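Local atomic coordinates of putative TRAP PERIPLASMIC SOLUTE BINDING PROTEIN (Haemophilus influenzae, PDB entry 4PBQ), a protein that binds L-gulonate between its lobes and probably delivers it to a TRAP transporter as the periplasmic solute-binding component. Residues Q74-N77 with G78-G82; I127-K130 with M131-Y134; I238-K241 with T242-I246. One frame throughout, in Å; residues are numbered along the deposited sequence.

In the fold
Contacts 1, 2 and 3 follow one another along the chain and gather on one side of its centre, with contact centres about 12 to 14 Å apart. Each is a local arrangement at a helix end or turn around the mixed sheet: contact 1 at the close of helix 72-81, before strand 86-89; contact 2 between helix 122-129 and strand 136-151; contact 3 where strand 231-239 passes into helix 240-243. Strand 231-239 pairs antiparallel with both other strands. Contact 1 links the group, through Arg80 to Tyr134 of contact 2 and through Leu79 to Ser239 of contact 3. None of them supplies a residue to the L-gulonate pocket; they belong to the framework of the lobe.

Contact 1: Q74-N77 with G78-G82; sequences QIVN and GLRNG. With SO4 (sulfate ion), chain E.
Four backbone bonds of the i to i+4 kind join residues 74-77 to residues 78-82 in the last turns of helix 72-81, running from Gly78 N to Gln74 O through to Asn81 N to Asn77 O; the straightest, Leu79 N to Ile75 O, spans 2.9 Å at an N-H...O angle of 160°. Gly82, with positive phi, then takes the chain out of the helix. On the buried face Ile75 CG2 lies 4.2 Å from Leu79 CD1, the two side chains crossing at a slant. Ile75 and Val76 also rest on Thr89 of strand 86-89, and Leu79 on Ile136. Another face is polar. The Arg80 chain starts close to the backbone, with CG 3.2 Å from Val76 O, and its bend at chi3 (68°) swings the guanidinium out to a sulfate. NH2 of Arg80 donates to sulfate O1 at 2.8 Å, almost straight at 175°, while Arg80 NH1 reaches sulfate O3 at 2.9 Å. Water 1, in the guanidinium plane, accepts from Arg80 NH1 at 2.9 Å and donates to Asn77 OD1 at 2.8 Å. Arg80 NE bonds to Tyr134 O, and Asn81 OD1 to Thr83 OG1. With partners on all three nitrogens the guanidinium is fixed in rotation; the sulfate probably comes from the crystallisation liquor, so the site is suited to an anion without proving a natural one.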
ATOM      1  N   GLN A  74      -3.793   7.097 -11.793  1.00  8.68           N
ATOM      2  CA  GLN A  74      -3.244   8.146 -12.651  1.00  9.00           C
ATOM      3  C   GLN A  74      -1.734   8.330 -12.417  1.00  7.20           C
ATOM      4  O   GLN A  74      -0.978   8.577 -13.358  1.00  8.42           O
ATOM      5  CB  GLN A  74      -4.010   9.460 -12.424  1.00  7.74           C
ATOM      6  CG  GLN A  74      -3.554  10.578 -13.379  1.00 16.51           C
ATOM      7  CD  GLN A  74      -4.564  11.729 -13.502  1.00 26.07           C
ATOM      8  OE1 GLN A  74      -5.623  11.589 -14.117  1.00 18.12           O
ATOM      9  NE2 GLN A  74      -4.218  12.873 -12.940  1.00 28.80           N
ATOM     10  N   ILE A  75      -1.304   8.170 -11.172  1.00  5.75           N
ATOM     11  CA  ILE A  75       0.127   8.190 -10.834  1.00  7.17           C
ATOM     12  C   ILE A  75       0.847   7.027 -11.521  1.00  8.41           C
ATOM     13  O   ILE A  75       1.875   7.214 -12.154  1.00  7.12           O
ATOM     14  CB  ILE A  75       0.377   8.154  -9.313  1.00  6.24           C
ATOM     15  CG1 ILE A  75      -0.378   9.293  -8.613  1.00  7.56           C
ATOM     16  CG2 ILE A  75       1.868   8.194  -9.032  1.00  7.48           C
ATOM     17  CD1 ILE A  75      -0.100  10.667  -9.179  1.00  7.35           C
ATOM     18  N   VAL A  76       0.300   5.816 -11.418  1.00  6.82           N
ATOM     19  CA  VAL A  76       0.897   4.690 -12.128  1.00  8.56           C
ATOM     20  C   VAL A  76       1.066   5.003 -13.618  1.00  9.46           C
ATOM     21  O   VAL A  76       2.157   4.803 -14.184  1.00  8.80           O
ATOM     22  CB  VAL A  76       0.073   3.383 -11.961  1.00  8.33           C
ATOM     23  CG1 VAL A  76       0.713   2.235 -12.790  1.00 10.86           C
ATOM     24  CG2 VAL A  76       0.016   2.959 -10.535  1.00  7.79           C
ATOM     25  N   ASN A  77       0.006   5.469 -14.272  1.00  9.76           N
ATOM     26  CA  ASN A  77       0.083   5.751 -15.713  1.00  7.43           C
ATOM     27  C   ASN A  77       1.070   6.864 -16.049  1.00  7.58           C
ATOM     28  O   ASN A  77       1.763   6.805 -17.076  1.00  8.97           O
ATOM     29  CB  ASN A  77      -1.302   6.037 -16.239  1.00 11.19           C
ATOM     30  CG  ASN A  77      -2.127   4.763 -16.311  1.00 18.29           C
ATOM     31  OD1 ASN A  77      -1.574   3.693 -16.568  1.00 22.54           O
ATOM     32  ND2 ASN A  77      -3.413   4.861 -16.059  1.00 22.96           N
ATOM     33  N   GLY A  78       1.128   7.863 -15.182  1.00  9.28           N
ATOM     34  CA  GLY A  78       2.073   8.958 -15.369  1.00 11.97           C
ATOM     35  C   GLY A  78       3.519   8.502 -15.234  1.00  8.60           C
ATOM     36  O   GLY A  78       4.392   8.980 -15.960  1.00 10.20           O
ATOM     37  N   LEU A  79       3.787   7.577 -14.315  1.00  6.67           N
ATOM     38  CA  LEU A  79       5.126   6.988 -14.196  1.00  6.37           C
ATOM     39  C   LEU A  79       5.476   6.255 -15.490  1.00 10.80           C
ATOM     40  O   LEU A  79       6.574   6.376 -16.024  1.00 10.84           O
ATOM     41  CB  LEU A  79       5.192   6.022 -13.005  1.00  6.62           C
ATOM     42  CG  LEU A  79       5.166   6.675 -11.626  1.00  8.12           C
ATOM     43  CD1 LEU A  79       4.787   5.650 -10.556  1.00  8.76           C
ATOM     44  CD2 LEU A  79       6.534   7.290 -11.311  1.00  7.48           C
ATOM     45  N   ARG A  80       4.515   5.516 -16.024  1.00  7.69           N
ATOM     46  CA  ARG A  80       4.809   4.735 -17.208  1.00 10.64           C
ATOM     47  C   ARG A  80       5.053   5.603 -18.450  1.00 12.45           C
ATOM     48  O   ARG A  80       5.920   5.280 -19.262  1.00 15.45           O
ATOM     49  CB  ARG A  80       3.695   3.732 -17.473  1.00  8.42           C
ATOM     50  CG  ARG A  80       3.459   2.748 -16.334  1.00 11.61           C
ATOM     51  CD  ARG A  80       2.407   1.725 -16.744  1.00 10.56           C
ATOM     52  NE  ARG A  80       2.923   0.870 -17.804  1.00 11.27           N
ATOM     53  CZ  ARG A  80       2.174   0.033 -18.521  1.00 14.35           C
ATOM     54  NH1 ARG A  80       0.865  -0.100 -18.276  1.00 16.33           N
ATOM     55  NH2 ARG A  80       2.742  -0.681 -19.484  1.00 16.51           N
ATOM     56  N   ASN A  81       4.322   6.702 -18.609  1.00 14.29           N
ATOM     57  CA  ASN A  81       4.506   7.547 -19.785  1.00 15.03           C
ATOM     58  C   ASN A  81       5.495   8.695 -19.588  1.00 13.20           C
ATOM     59  O   ASN A  81       5.778   9.445 -20.524  1.00 13.27           O
ATOM     60  CB  ASN A  81       3.151   8.044 -20.347  1.00 16.16           C
ATOM     61  CG  ASN A  81       2.428   9.021 -19.432  1.00 20.33           C
ATOM     62  OD1 ASN A  81       3.045   9.752 -18.654  1.00 16.07           O
ATOM     63  ND2 ASN A  81       1.086   9.047 -19.532  1.00 21.59           N
ATOM     64  N   GLY A  82       6.012   8.836 -18.369  1.00 14.33           N
ATOM     65  CA  GLY A  82       7.001   9.863 -18.069  1.00 14.39           C
ATOM     66  C   GLY A  82       6.493  11.249 -17.712  1.00 15.76           C
ATOM     67  O   GLY A  82       7.291  12.106 -17.344  1.00 15.09           O
TER
HETATM   68  S   SO4 E 402      -0.083  -2.299 -21.345  0.78 41.08           S
HETATM   69  O1  SO4 E 402       1.320  -2.538 -21.028  0.78 29.37           O
HETATM   70  O2  SO4 E 402      -0.166  -1.697 -22.676  0.78 52.99           O
HETATM   71  O3  SO4 E 402      -0.720  -1.405 -20.378  0.78 32.88           O
HETATM   72  O4  SO4 E 402      -0.792  -3.577 -21.316  0.78 52.93           O
HETATM   73  O   HOH W   1      -1.006   0.947 -16.318  1.00 19.79           O

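Contact 2: I127-K130 with M131-Y134; sequences IGQK and MEKY
Met131, Glu132 and Lys133 each turn a backbone N-H back three residues: Met131 N to Gly128 O at 3.1 Å, Glu132 N to Gln129 O at 3.2 Å and Lys133 N to Lys130 O at 3.3 Å. All three donors stand above the plane of the carbonyl they use, and the C=O...N angle is only 119° at Gly128, a bent approach that goes with a tight turn. CB and CG of Met131 pass close to Gly128 O; the chain, a selenomethionine here, runs on to SE, and chi3 (72°) turns the terminal CE away from residues 127-130. CD2 of the Tyr134 ring sits 3.6 Å from Lys130 O, at an oblique angle, while Lys133 CG lies 4.0 Å above the plane of the Tyr134 ring, over its centre. Two waters brace the carbonyls. Water 2 donates to Gly128 O at 2.8 Å and also to Glu132 OE2; water 3 donates to Gln129 O at 3.0 Å and accepts weakly from Lys133 N. Further out, Met131 packs on Phe100, on Ile136 and Leu138 of strand 136-151 and on Leu235 and Gln237 of strand 231-239. Asp97 OD2 holds Tyr134 OH, and Lys137 makes a long, weak ion pair with Glu132. Such a run of i to i+3 bonds is the signature of a 3-10 segment, here following helix 122-129 and leading the chain into strand 136-151 of the mixed sheet.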
ATOM      1  N   ILE A 127      11.448  -9.218  -8.410  1.00 15.92           N
ATOM      2  CA  ILE A 127      10.128  -8.860  -8.888  1.00 11.00           C
ATOM      3  C   ILE A 127      10.083  -7.358  -9.148  1.00 12.11           C
ATOM      4  O   ILE A 127       9.533  -6.916 -10.150  1.00 12.45           O
ATOM      5  CB  ILE A 127       9.028  -9.302  -7.898  1.00 10.88           C
ATOM      6  CG1 ILE A 127       8.947 -10.837  -7.900  1.00 19.44           C
ATOM      7  CG2 ILE A 127       7.698  -8.690  -8.281  1.00 14.73           C
ATOM      8  CD1 ILE A 127       7.869 -11.412  -6.991  1.00 20.92           C
ATOM      9  N   GLY A 128      10.714  -6.577  -8.271  1.00 11.77           N
ATOM     10  CA  GLY A 128      10.774  -5.133  -8.475  1.00 12.90           C
ATOM     11  C   GLY A 128      11.411  -4.741  -9.805  1.00 14.08           C
ATOM     12  O   GLY A 128      10.955  -3.803 -10.485  1.00 11.05           O
ATOM     13  N   GLN A 129      12.486  -5.446 -10.173  1.00 13.69           N
ATOM     14  CA  GLN A 129      13.199  -5.224 -11.435  1.00 13.42           C
ATOM     15  C   GLN A 129      12.316  -5.436 -12.654  1.00 13.19           C
ATOM     16  O   GLN A 129      12.519  -4.817 -13.694  1.00 14.95           O
ATOM     17  CB  GLN A 129      14.414  -6.148 -11.518  1.00 18.30           C
ATOM     18  CG  GLN A 129      15.586  -5.696 -10.656  1.00 31.72           C
ATOM     19  CD  GLN A 129      16.716  -6.719 -10.598  1.00 41.15           C
ATOM     20  OE1 GLN A 129      17.630  -6.590  -9.784  1.00 46.18           O
ATOM     21  NE2 GLN A 129      16.660  -7.736 -11.457  1.00 48.77           N
ATOM     22  N   LYS A 130      11.324  -6.313 -12.524  1.00 14.61           N
ATOM     23  CA  LYS A 130      10.415  -6.583 -13.631  1.00 12.57           C
ATOM     24  C   LYS A 130       9.514  -5.400 -13.966  1.00 13.65           C
ATOM     25  O   LYS A 130       8.903  -5.385 -15.033  1.00 13.49           O
ATOM     26  CB  LYS A 130       9.516  -7.776 -13.317  1.00 14.00           C
ATOM     27  CG  LYS A 130      10.232  -9.114 -13.226  1.00 33.86           C
ATOM     28  CD  LYS A 130       9.252 -10.230 -12.836  1.00 37.57           C
ATOM     29  CE  LYS A 130       9.788 -11.614 -13.203  1.00 44.16           C
ATOM     30  NZ  LYS A 130      11.239 -11.752 -12.910  1.00 49.07           N
HETATM   31  N   MSE A 131       9.410  -4.426 -13.070  1.00 14.13           N
HETATM   32  CA  MSE A 131       8.605  -3.240 -13.365  1.00 11.35           C
HETATM   33  C   MSE A 131       9.214  -2.435 -14.511  1.00 12.48           C
HETATM   34  O   MSE A 131       8.522  -1.677 -15.176  1.00 12.67           O
HETATM   35  CB  MSE A 131       8.446  -2.383 -12.111  1.00 11.30           C
HETATM   36  CG  MSE A 131       7.705  -3.081 -11.004  1.00 13.80           C
HETATM   37 SE   MSE A 131       7.467  -1.879  -9.458  1.00 17.86          SE
HETATM   38  CE  MSE A 131       6.210  -0.740 -10.172  1.00 17.74           C
ATOM     39  N   GLU A 132      10.509  -2.608 -14.765  1.00 11.20           N
ATOM     40  CA  GLU A 132      11.164  -1.879 -15.848  1.00 12.70           C
ATOM     41  C   GLU A 132      10.585  -2.210 -17.230  1.00 15.73           C
ATOM     42  O   GLU A 132      10.577  -1.368 -18.127  1.00 13.96           O
ATOM     43  CB  GLU A 132      12.685  -2.090 -15.802  1.00 15.23           C
ATOM     44  CG  GLU A 132      13.250  -1.472 -14.529  1.00 17.84           C
ATOM     45  CD  GLU A 132      14.702  -1.817 -14.262  1.00 29.82           C
ATOM     46  OE1 GLU A 132      15.489  -1.832 -15.225  1.00 32.12           O
ATOM     47  OE2 GLU A 132      15.039  -2.057 -13.074  1.00 34.67           O
ATOM     48  N   LYS A 133      10.093  -3.428 -17.387  1.00 13.14           N
ATOM     49  CA  LYS A 133       9.421  -3.840 -18.616  1.00 20.35           C
ATOM     50  C   LYS A 133       8.189  -2.982 -18.918  1.00 14.73           C
ATOM     51  O   LYS A 133       7.752  -2.873 -20.073  1.00 19.27           O
ATOM     52  CB  LYS A 133       8.987  -5.304 -18.481  1.00 17.89           C
ATOM     53  CG  LYS A 133       8.171  -5.843 -19.628  1.00 35.69           C
ATOM     54  CD  LYS A 133       7.927  -7.347 -19.439  1.00 42.77           C
ATOM     55  CE  LYS A 133       7.103  -7.958 -20.578  1.00 46.17           C
ATOM     56  NZ  LYS A 133       6.963  -9.438 -20.404  1.00 47.40           N
ATOM     57  N   TYR A 134       7.636  -2.371 -17.885  1.00 12.19           N
ATOM     58  CA  TYR A 134       6.428  -1.549 -18.013  1.00 14.34           C
ATOM     59  C   TYR A 134       6.713  -0.071 -17.785  1.00 13.10           C
ATOM     60  O   TYR A 134       5.786   0.724 -17.558  1.00 12.13           O
ATOM     61  CB  TYR A 134       5.362  -2.048 -17.035  1.00 16.87           C
ATOM     62  CG  TYR A 134       5.099  -3.515 -17.239  1.00 15.34           C
ATOM     63  CD1 TYR A 134       4.325  -3.949 -18.303  1.00 18.63           C
ATOM     64  CD2 TYR A 134       5.663  -4.465 -16.409  1.00 13.12           C
ATOM     65  CE1 TYR A 134       4.107  -5.303 -18.519  1.00 21.03           C
ATOM     66  CE2 TYR A 134       5.449  -5.803 -16.613  1.00 15.81           C
ATOM     67  CZ  TYR A 134       4.664  -6.221 -17.674  1.00 15.72           C
ATOM     68  OH  TYR A 134       4.439  -7.578 -17.896  1.00 17.64           O
TER
HETATM   69  O   HOH W   2      12.518  -1.613 -11.115  1.00 15.35           O
HETATM   70  O   HOH W   3      11.776  -5.687 -16.415  1.00 28.21           O

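Contact 3: I238-K241 with T242-I246; sequences ISLK and TWNKI
Ile238 reaches forward to Thr242, Trp243 and Ile246 in a strand-to-helix junction: strand 231-239 ends, Ser239 takes the N-cap position, and the short helix 240-243 runs into a type I beta turn from Trp243 to Ile246. From Ile238 CB two branches part. With CG1 anti to the backbone N (chi1 -176°), the shorter branch, CG2, falls 3.6 Å from Trp243 CE3, approaching the indole obliquely. Along the longer one, Ile238 CG1 lies 3.8 Å from Thr242 CG2; the tip, Ile238 CD1, touches that same methyl and ends 4.4 Å from Ile246 CD1. Phe254 of helix 248-281 and Leu139 of strand 136-151 also border Ile238. On the same side of the indole, toward the pyrrole ring, Leu240 CD1 comes obliquely to 4.2 Å from Trp243 CD1. The cap itself is loose: Ser239 OG accepts from Lys241 N in a weak, bent bond of 3.3 Å, and its other partner is Leu79 O. Firmer is the backbone bond from Trp243 N to Ser239 O, 2.8 Å long and in the carbonyl plane. At the outer edge the methylenes of Lys245 run past the Lys241 carbonyl, with Lys245 CG 3.4 Å from Lys241 O.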
ATOM      1  N   ILE A 238      10.456   5.712  -9.807  1.00  7.85           N
ATOM      2  CA  ILE A 238      10.821   6.799 -10.723  1.00  6.20           C
ATOM      3  C   ILE A 238      10.518   6.290 -12.136  1.00  8.39           C
ATOM      4  O   ILE A 238      10.758   5.130 -12.456  1.00  9.49           O
ATOM      5  CB  ILE A 238      12.287   7.239 -10.507  1.00  9.76           C
ATOM      6  CG1 ILE A 238      12.664   8.441 -11.372  1.00 10.56           C
ATOM      7  CG2 ILE A 238      13.236   6.153 -10.798  1.00 13.00           C
ATOM      8  CD1 ILE A 238      13.729   9.329 -10.655  1.00 15.57           C
ATOM      9  N   SER A 239       9.926   7.139 -12.960  1.00  7.61           N
ATOM     10  CA  SER A 239       9.718   6.788 -14.348  1.00  7.12           C
ATOM     11  C   SER A 239      11.022   6.379 -15.015  1.00 10.06           C
ATOM     12  O   SER A 239      12.064   7.031 -14.858  1.00  9.21           O
ATOM     13  CB  SER A 239       9.142   7.977 -15.107  1.00  9.84           C
ATOM     14  OG  SER A 239       9.056   7.707 -16.494  1.00  9.41           O
ATOM     15  N   LEU A 240      10.982   5.309 -15.784  1.00  9.48           N
ATOM     16  CA  LEU A 240      12.178   4.854 -16.485  1.00 14.97           C
ATOM     17  C   LEU A 240      12.655   5.889 -17.506  1.00 13.34           C
ATOM     18  O   LEU A 240      13.851   6.026 -17.747  1.00 12.77           O
ATOM     19  CB  LEU A 240      11.907   3.512 -17.158  1.00 16.99           C
ATOM     20  CG  LEU A 240      13.136   2.701 -17.582  1.00 20.28           C
ATOM     21  CD1 LEU A 240      13.998   2.325 -16.379  1.00 13.86           C
ATOM     22  CD2 LEU A 240      12.678   1.477 -18.320  1.00 16.72           C
ATOM     23  N   LYS A 241      11.717   6.630 -18.097  1.00 14.57           N
ATOM     24  CA  LYS A 241      12.071   7.698 -19.021  1.00 17.86           C
ATOM     25  C   LYS A 241      12.912   8.758 -18.330  1.00 17.42           C
ATOM     26  O   LYS A 241      13.863   9.268 -18.922  1.00 17.60           O
ATOM     27  CB  LYS A 241      10.832   8.319 -19.635  1.00 18.98           C
ATOM     28  CG  LYS A 241      10.089   7.400 -20.606  1.00 23.47           C
ATOM     29  CD  LYS A 241       8.796   8.056 -21.097  1.00 34.36           C
ATOM     30  CE  LYS A 241       8.369   7.542 -22.476  1.00 43.59           C
ATOM     31  NZ  LYS A 241       8.267   6.056 -22.543  1.00 48.53           N
ATOM     32  N   THR A 242      12.552   9.079 -17.084  1.00  9.95           N
ATOM     33  CA  THR A 242      13.357   9.973 -16.258  1.00 12.20           C
ATOM     34  C   THR A 242      14.692   9.343 -15.856  1.00 11.01           C
ATOM     35  O   THR A 242      15.769   9.966 -15.970  1.00 10.61           O
ATOM     36  CB  THR A 242      12.567  10.380 -15.022  1.00 12.62           C
ATOM     37  OG1 THR A 242      11.483  11.228 -15.428  1.00 18.36           O
ATOM     38  CG2 THR A 242      13.437  11.093 -14.019  1.00 11.31           C
ATOM     39  N   TRP A 243      14.633   8.106 -15.385  1.00  9.99           N
ATOM     40  CA  TRP A 243      15.824   7.400 -14.920  1.00 11.71           C
ATOM     41  C   TRP A 243      16.891   7.289 -16.013  1.00 13.63           C
ATOM     42  O   TRP A 243      18.067   7.453 -15.744  1.00 11.05           O
ATOM     43  CB  TRP A 243      15.409   6.008 -14.446  1.00 10.97           C
ATOM     44  CG  TRP A 243      16.380   5.247 -13.587  1.00  7.77           C
ATOM     45  CD1 TRP A 243      16.907   4.011 -13.868  1.00 10.23           C
ATOM     46  CD2 TRP A 243      16.910   5.615 -12.295  1.00  8.44           C
ATOM     47  NE1 TRP A 243      17.726   3.600 -12.859  1.00 11.27           N
ATOM     48  CE2 TRP A 243      17.742   4.552 -11.873  1.00  9.35           C
ATOM     49  CE3 TRP A 243      16.759   6.727 -11.461  1.00  9.00           C
ATOM     50  CZ2 TRP A 243      18.453   4.587 -10.675  1.00  9.26           C
ATOM     51  CZ3 TRP A 243      17.435   6.758 -10.258  1.00  8.56           C
ATOM     52  CH2 TRP A 243      18.269   5.692  -9.867  1.00 11.44           C
ATOM     53  N   ASN A 244      16.477   7.056 -17.259  1.00 12.70           N
ATOM     54  CA  ASN A 244      17.431   6.868 -18.339  1.00 13.14           C
ATOM     55  C   ASN A 244      18.095   8.165 -18.812  1.00 10.65           C
ATOM     56  O   ASN A 244      18.935   8.136 -19.701  1.00 12.88           O
ATOM     57  CB  ASN A 244      16.765   6.149 -19.515  1.00 14.28           C
ATOM     58  CG  ASN A 244      16.500   4.683 -19.235  1.00 13.92           C
ATOM     59  OD1 ASN A 244      17.095   4.083 -18.334  1.00 13.06           O
ATOM     60  ND2 ASN A 244      15.600   4.093 -20.013  1.00 17.86           N
ATOM     61  N   LYS A 245      17.712   9.288 -18.214  1.00 10.82           N
ATOM     62  CA  LYS A 245      18.351  10.569 -18.482  1.00 10.33           C
ATOM     63  C   LYS A 245      19.356  10.922 -17.382  1.00 11.03           C
ATOM     64  O   LYS A 245      20.076  11.931 -17.478  1.00 14.21           O
ATOM     65  CB  LYS A 245      17.285  11.659 -18.551  1.00 11.65           C
ATOM     66  CG  LYS A 245      16.307  11.536 -19.727  1.00 17.89           C
ATOM     67  CD  LYS A 245      15.190  12.601 -19.573  1.00 19.23           C
ATOM     68  CE  LYS A 245      14.084  12.429 -20.581  1.00 26.78           C
ATOM     69  NZ  LYS A 245      14.552  12.634 -21.976  1.00 38.27           N
ATOM     70  N   ILE A 246      19.416  10.068 -16.363  1.00  9.92           N
ATOM     71  CA  ILE A 246      20.245  10.321 -15.191  1.00 11.18           C
ATOM     72  C   ILE A 246      21.470   9.433 -15.270  1.00 10.51           C
ATOM     73  O   ILE A 246      21.364   8.211 -15.288  1.00 12.93           O
ATOM     74  CB  ILE A 246      19.462  10.035 -13.909  1.00 10.99           C
ATOM     75  CG1 ILE A 246      18.243  10.953 -13.812  1.00 12.69           C
ATOM     76  CG2 ILE A 246      20.344  10.214 -12.682  1.00 14.32           C
ATOM     77  CD1 ILE A 246      17.385  10.683 -12.606  1.00 15.12           C
TER